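Local coordinates for protein beta-catenin homolog sys-1 (PDB 3C2G) that coregulates transcription in the Wnt asymmetry pathway of Caenorhabditis elegans, binding the TCF factor POP-1 directly and activating or repressing its target genes, at residues N367-L372 and C432-I437; N407-W412 and L472-V477. All blocks are in the same frame, centred on the assembly; numbering follows the deposited sequence.

Interaction 1. Residues N367-L372 and C432-I437; sequences NAIFLL and CKFIEI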
# COMPACT_ATOMS: atom_id res chain seq x y z
N ASN A 367 -6.28 4.34 25.63
CA ASN A 367 -5.38 5.50 25.65
C ASN A 367 -4.86 5.91 24.28
O ASN A 367 -3.76 6.45 24.17
CB ASN A 367 -4.20 5.27 26.62
CG ASN A 367 -4.52 5.71 28.05
OD1 ASN A 367 -5.69 5.90 28.41
ND2 ASN A 367 -3.48 5.88 28.86
N ALA A 368 -5.64 5.67 23.24
CA ALA A 368 -5.20 5.99 21.89
C ALA A 368 -4.72 7.44 21.77
O ALA A 368 -3.69 7.71 21.16
CB ALA A 368 -6.30 5.71 20.87
N ILE A 369 -5.44 8.38 22.39
CA ILE A 369 -5.09 9.80 22.28
C ILE A 369 -3.75 10.09 22.93
O ILE A 369 -2.90 10.76 22.34
CB ILE A 369 -6.22 10.75 22.77
CG1 ILE A 369 -7.46 10.56 21.91
CG2 ILE A 369 -5.76 12.20 22.69
CD1 ILE A 369 -8.77 10.96 22.56
N PHE A 370 -3.54 9.57 24.13
CA PHE A 370 -2.23 9.66 24.76
C PHE A 370 -1.12 9.16 23.82
O PHE A 370 -0.07 9.78 23.71
CB PHE A 370 -2.21 8.85 26.05
CG PHE A 370 -1.55 9.56 27.19
CD1 PHE A 370 -2.32 10.13 28.20
CD2 PHE A 370 -0.15 9.66 27.24
CE1 PHE A 370 -1.71 10.80 29.26
CE2 PHE A 370 0.47 10.33 28.30
CZ PHE A 370 -0.31 10.89 29.32
N LEU A 371 -1.37 8.03 23.15
CA LEU A 371 -0.37 7.42 22.30
C LEU A 371 -0.01 8.28 21.11
O LEU A 371 1.17 8.37 20.75
CB LEU A 371 -0.82 6.03 21.84
CG LEU A 371 0.15 5.29 20.91
CD1 LEU A 371 1.46 5.04 21.60
CD2 LEU A 371 -0.46 4.01 20.44
N LEU A 372 -1.01 8.91 20.50
CA LEU A 372 -0.76 9.89 19.44
C LEU A 372 0.20 10.98 19.90
O LEU A 372 1.08 11.39 19.15
CB LEU A 372 -2.05 10.55 18.98
CG LEU A 372 -3.19 9.65 18.53
CD1 LEU A 372 -4.41 10.51 18.23
CD2 LEU A 372 -2.78 8.80 17.32
N CYS A 432 -6.02 17.28 26.35
CA CYS A 432 -5.40 18.51 26.85
C CYS A 432 -3.88 18.48 26.78
O CYS A 432 -3.23 19.52 26.79
CB CYS A 432 -5.84 18.81 28.28
SG CYS A 432 -7.53 19.43 28.39
N LYS A 433 -3.32 17.29 26.70
CA LYS A 433 -1.89 17.15 26.44
C LYS A 433 -1.47 17.88 25.16
O LYS A 433 -0.34 18.37 25.07
CB LYS A 433 -1.51 15.68 26.34
CG LYS A 433 -1.45 14.98 27.68
CD LYS A 433 -0.38 13.89 27.66
CE LYS A 433 1.00 14.45 27.97
NZ LYS A 433 1.15 14.79 29.43
N PHE A 434 -2.38 17.97 24.18
CA PHE A 434 -2.07 18.62 22.91
C PHE A 434 -1.91 20.14 22.96
O PHE A 434 -1.46 20.73 21.98
CB PHE A 434 -3.04 18.19 21.79
CG PHE A 434 -2.70 16.85 21.19
CD1 PHE A 434 -1.85 16.76 20.10
CD2 PHE A 434 -3.20 15.67 21.73
CE1 PHE A 434 -1.52 15.51 19.54
CE2 PHE A 434 -2.88 14.43 21.18
CZ PHE A 434 -2.04 14.35 20.08
N ILE A 435 -2.25 20.76 24.09
CA ILE A 435 -1.89 22.15 24.30
C ILE A 435 -0.69 22.37 25.23
O ILE A 435 -0.36 23.51 25.55
CB ILE A 435 -3.09 23.08 24.71
CG1 ILE A 435 -3.92 22.49 25.85
CG2 ILE A 435 -3.95 23.42 23.48
CD1 ILE A 435 -3.34 22.77 27.23
N GLU A 436 -0.01 21.29 25.62
CA GLU A 436 1.26 21.43 26.34
C GLU A 436 2.28 22.10 25.43
O GLU A 436 2.22 21.93 24.22
CB GLU A 436 1.78 20.09 26.83
CG GLU A 436 1.09 19.55 28.08
CD GLU A 436 1.63 18.19 28.50
OE1 GLU A 436 2.48 17.62 27.79
OE2 GLU A 436 1.19 17.69 29.56
N ILE A 437 3.21 22.86 26.00
CA ILE A 437 4.07 23.73 25.18
C ILE A 437 5.03 22.99 24.25
O ILE A 437 5.35 23.49 23.17
CB ILE A 437 4.87 24.77 26.00
CG1 ILE A 437 5.70 24.09 27.08
CG2 ILE A 437 3.95 25.82 26.57
CD1 ILE A 437 6.90 24.90 27.47
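K433 lays its aliphatic chain over one face of the F370 ring in a CH-pi contact. Its CD sits 3.8 Å from the ring centroid, 24° off the normal and shifted toward the rim at CZ. Bends at chi2, chi3 (85°) and chi4 fold the lysine so that CD presses on the ring while NZ runs on to a carboxylate. There NZ makes a salt bridge of 2.9 Å to OE2 of E436, meeting the oxygen on its syn side but 29° out of the carboxylate plane. Cutting K433 back to an alanine would probably leave that F370 face without its aliphatic cover and E436 without its local counter-charge. The second kind of contact is apolar. F434 comes in rim first: its CE2 lies 3.9 Å from I369 CG2, and its CZ is 4.0 Å from L372 CB, which lies in the ring plane. Near the same edge, the carbonyl O of I369 is 3.8 Å from F434 CE2. This is helix-to-turn packing within the armadillo domain, joining the first turn of helix 368-377 to the turn between helices 425-432 and 437-448; L405 of helix 388-409 also packs on F434, and H373 touches both K433 and E436.

Interaction 2. Residues N407-W412 and L472-V477; sequences NFLMMW and LRTPFV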
# COMPACT_ATOMS: atom_id res chain seq x y z
N ASN A 407 -10.43 13.05 13.92
CA ASN A 407 -11.59 12.15 13.94
C ASN A 407 -12.19 11.96 15.34
O ASN A 407 -13.38 11.69 15.46
CB ASN A 407 -11.26 10.81 13.30
CG ASN A 407 -11.04 10.92 11.79
OD1 ASN A 407 -11.51 11.87 11.16
ND2 ASN A 407 -10.31 9.97 11.22
N PHE A 408 -11.37 12.12 16.38
CA PHE A 408 -11.86 12.11 17.77
C PHE A 408 -12.57 13.41 18.15
O PHE A 408 -13.65 13.39 18.73
CB PHE A 408 -10.73 11.88 18.77
CG PHE A 408 -10.21 10.48 18.80
CD1 PHE A 408 -11.07 9.41 18.98
CD2 PHE A 408 -8.86 10.24 18.68
CE1 PHE A 408 -10.58 8.12 19.01
CE2 PHE A 408 -8.35 8.95 18.72
CZ PHE A 408 -9.22 7.88 18.88
N LEU A 409 -11.94 14.55 17.86
CA LEU A 409 -12.39 15.83 18.39
C LEU A 409 -13.79 16.24 17.94
O LEU A 409 -14.44 17.04 18.59
CB LEU A 409 -11.36 16.94 18.13
CG LEU A 409 -9.99 16.78 18.79
CD1 LEU A 409 -8.95 17.76 18.25
CD2 LEU A 409 -10.09 16.88 20.31
N MSE A 410 -14.26 15.66 16.84
CA MSE A 410 -15.61 15.89 16.34
C MSE A 410 -16.67 15.63 17.40
O MSE A 410 -17.57 16.46 17.59
CB MSE A 410 -15.87 15.00 15.12
CG MSE A 410 -14.79 15.08 14.06
SE MSE A 410 -15.05 16.49 12.72
CE MSE A 410 -15.48 18.06 13.83
N MSE A 411 -16.55 14.49 18.08
CA MSE A 411 -17.45 14.10 19.18
C MSE A 411 -17.87 15.25 20.09
O MSE A 411 -19.02 15.36 20.48
CB MSE A 411 -16.78 13.04 20.05
CG MSE A 411 -16.55 11.69 19.38
SE MSE A 411 -15.40 10.54 20.49
CE MSE A 411 -16.46 10.49 22.15
N TRP A 412 -16.92 16.11 20.44
CA TRP A 412 -17.07 17.01 21.57
C TRP A 412 -17.30 18.46 21.22
O TRP A 412 -17.42 19.30 22.11
CB TRP A 412 -15.85 16.89 22.48
CG TRP A 412 -15.63 15.52 22.94
CD1 TRP A 412 -16.53 14.74 23.60
CD2 TRP A 412 -14.45 14.74 22.78
NE1 TRP A 412 -15.98 13.52 23.87
CE2 TRP A 412 -14.70 13.49 23.38
CE3 TRP A 412 -13.20 14.97 22.19
CZ2 TRP A 412 -13.74 12.47 23.41
CZ3 TRP A 412 -12.25 13.96 22.23
CH2 TRP A 412 -12.53 12.73 22.83
N LEU A 472 -9.20 24.29 19.37
CA LEU A 472 -9.63 25.57 19.91
C LEU A 472 -11.14 25.70 19.96
O LEU A 472 -11.65 26.58 20.63
CB LEU A 472 -9.02 26.74 19.13
CG LEU A 472 -7.50 26.88 19.06
CD1 LEU A 472 -7.15 28.01 18.14
CD2 LEU A 472 -6.83 27.11 20.42
N ARG A 473 -11.86 24.82 19.28
CA ARG A 473 -13.32 24.83 19.33
C ARG A 473 -13.85 23.82 20.33
O ARG A 473 -15.06 23.65 20.48
CB ARG A 473 -13.90 24.55 17.95
CG ARG A 473 -13.90 25.75 17.04
CD ARG A 473 -14.17 25.34 15.61
NE ARG A 473 -15.55 24.92 15.41
CZ ARG A 473 -15.98 24.18 14.38
NH1 ARG A 473 -15.12 23.78 13.44
NH2 ARG A 473 -17.27 23.86 14.30
N THR A 474 -12.93 23.15 21.02
CA THR A 474 -13.27 22.15 22.02
C THR A 474 -13.39 22.84 23.38
O THR A 474 -12.41 23.39 23.88
CB THR A 474 -12.19 21.05 22.06
OG1 THR A 474 -12.19 20.36 20.81
CG2 THR A 474 -12.46 20.07 23.15
N PRO A 475 -14.59 22.82 23.97
CA PRO A 475 -14.97 23.59 25.17
C PRO A 475 -14.03 23.41 26.36
O PRO A 475 -13.64 24.41 26.98
CB PRO A 475 -16.36 23.05 25.51
CG PRO A 475 -16.91 22.58 24.21
CD PRO A 475 -15.72 21.99 23.49
N PHE A 476 -13.65 22.18 26.68
CA PHE A 476 -12.79 21.94 27.85
C PHE A 476 -11.31 22.21 27.62
O PHE A 476 -10.52 22.12 28.56
CB PHE A 476 -12.96 20.51 28.36
CG PHE A 476 -12.52 19.47 27.38
CD1 PHE A 476 -11.18 19.09 27.30
CD2 PHE A 476 -13.44 18.85 26.54
CE1 PHE A 476 -10.77 18.12 26.39
CE2 PHE A 476 -13.04 17.87 25.64
CZ PHE A 476 -11.71 17.50 25.56
N VAL A 477 -10.91 22.54 26.39
CA VAL A 477 -9.51 22.81 26.15
C VAL A 477 -9.15 24.23 26.59
O VAL A 477 -9.72 25.19 26.07
CB VAL A 477 -9.09 22.54 24.68
CG1 VAL A 477 -7.71 23.08 24.39
CG2 VAL A 477 -9.13 21.05 24.39
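W412 O lies 3.5 Å from P475 CD where the backbones come closest, 6.4 Å from W412 CA to T474 CA, at the first residue of a type I beta turn that runs to V477 and is closed by a 3.0 Å bond from V477 N to T474 O. This is packing within the armadillo domain, between the end of helix 388-409 with the residues after it and the loop after helix 457-472. W412 lies at the centre, its CB resting at the edge of the F476 ring, 4.3 Å from CE2. T474 CG2, from the same turn, packs 3.4 Å above one face of the F476 ring, toward its rim. L409 and T474 cross at about a right angle. The threonine hydroxyl is bonded to L470 O, one turn back in the preceding helix, so its approach to the leucine adds packing while its polar need is met elsewhere. V431 of helix 425-432 packs against both L409 and W412. N407 OD1 hydrogen-bonds to the backbone of the bound POP-1 peptide, and M410 packs on one of its acidic side chains. With chi1 at -64°, L409 CG lies anti to the carbonyl carbon, and from there the leucine reaches across with CD2, 4.1 Å from T474 OG1.

Coming from the N terminus, the chain enters interaction 1 at 367-372, runs down helix 388-409 and reaches the first half of interaction 2 at 407-412. It then passes through helix 425-432 to 432-437, closing the first loop, and through helices 437-448 and 457-472 to 472-477, closing the second. Each loop holds 59 residues between its ends, and because the segments alternate, the two cross rather than nest. Their centres lie 13 Å apart and they touch directly: I369 CG1 meets F408 CD2 at 3.5 Å, and C432 SG meets F476 CD1 at 3.8 Å. Interaction 1 ties the start of helix 368-377 to the turn after helix 425-432; interaction 2 ties the end of helix 388-409 to the loop after helix 457-472.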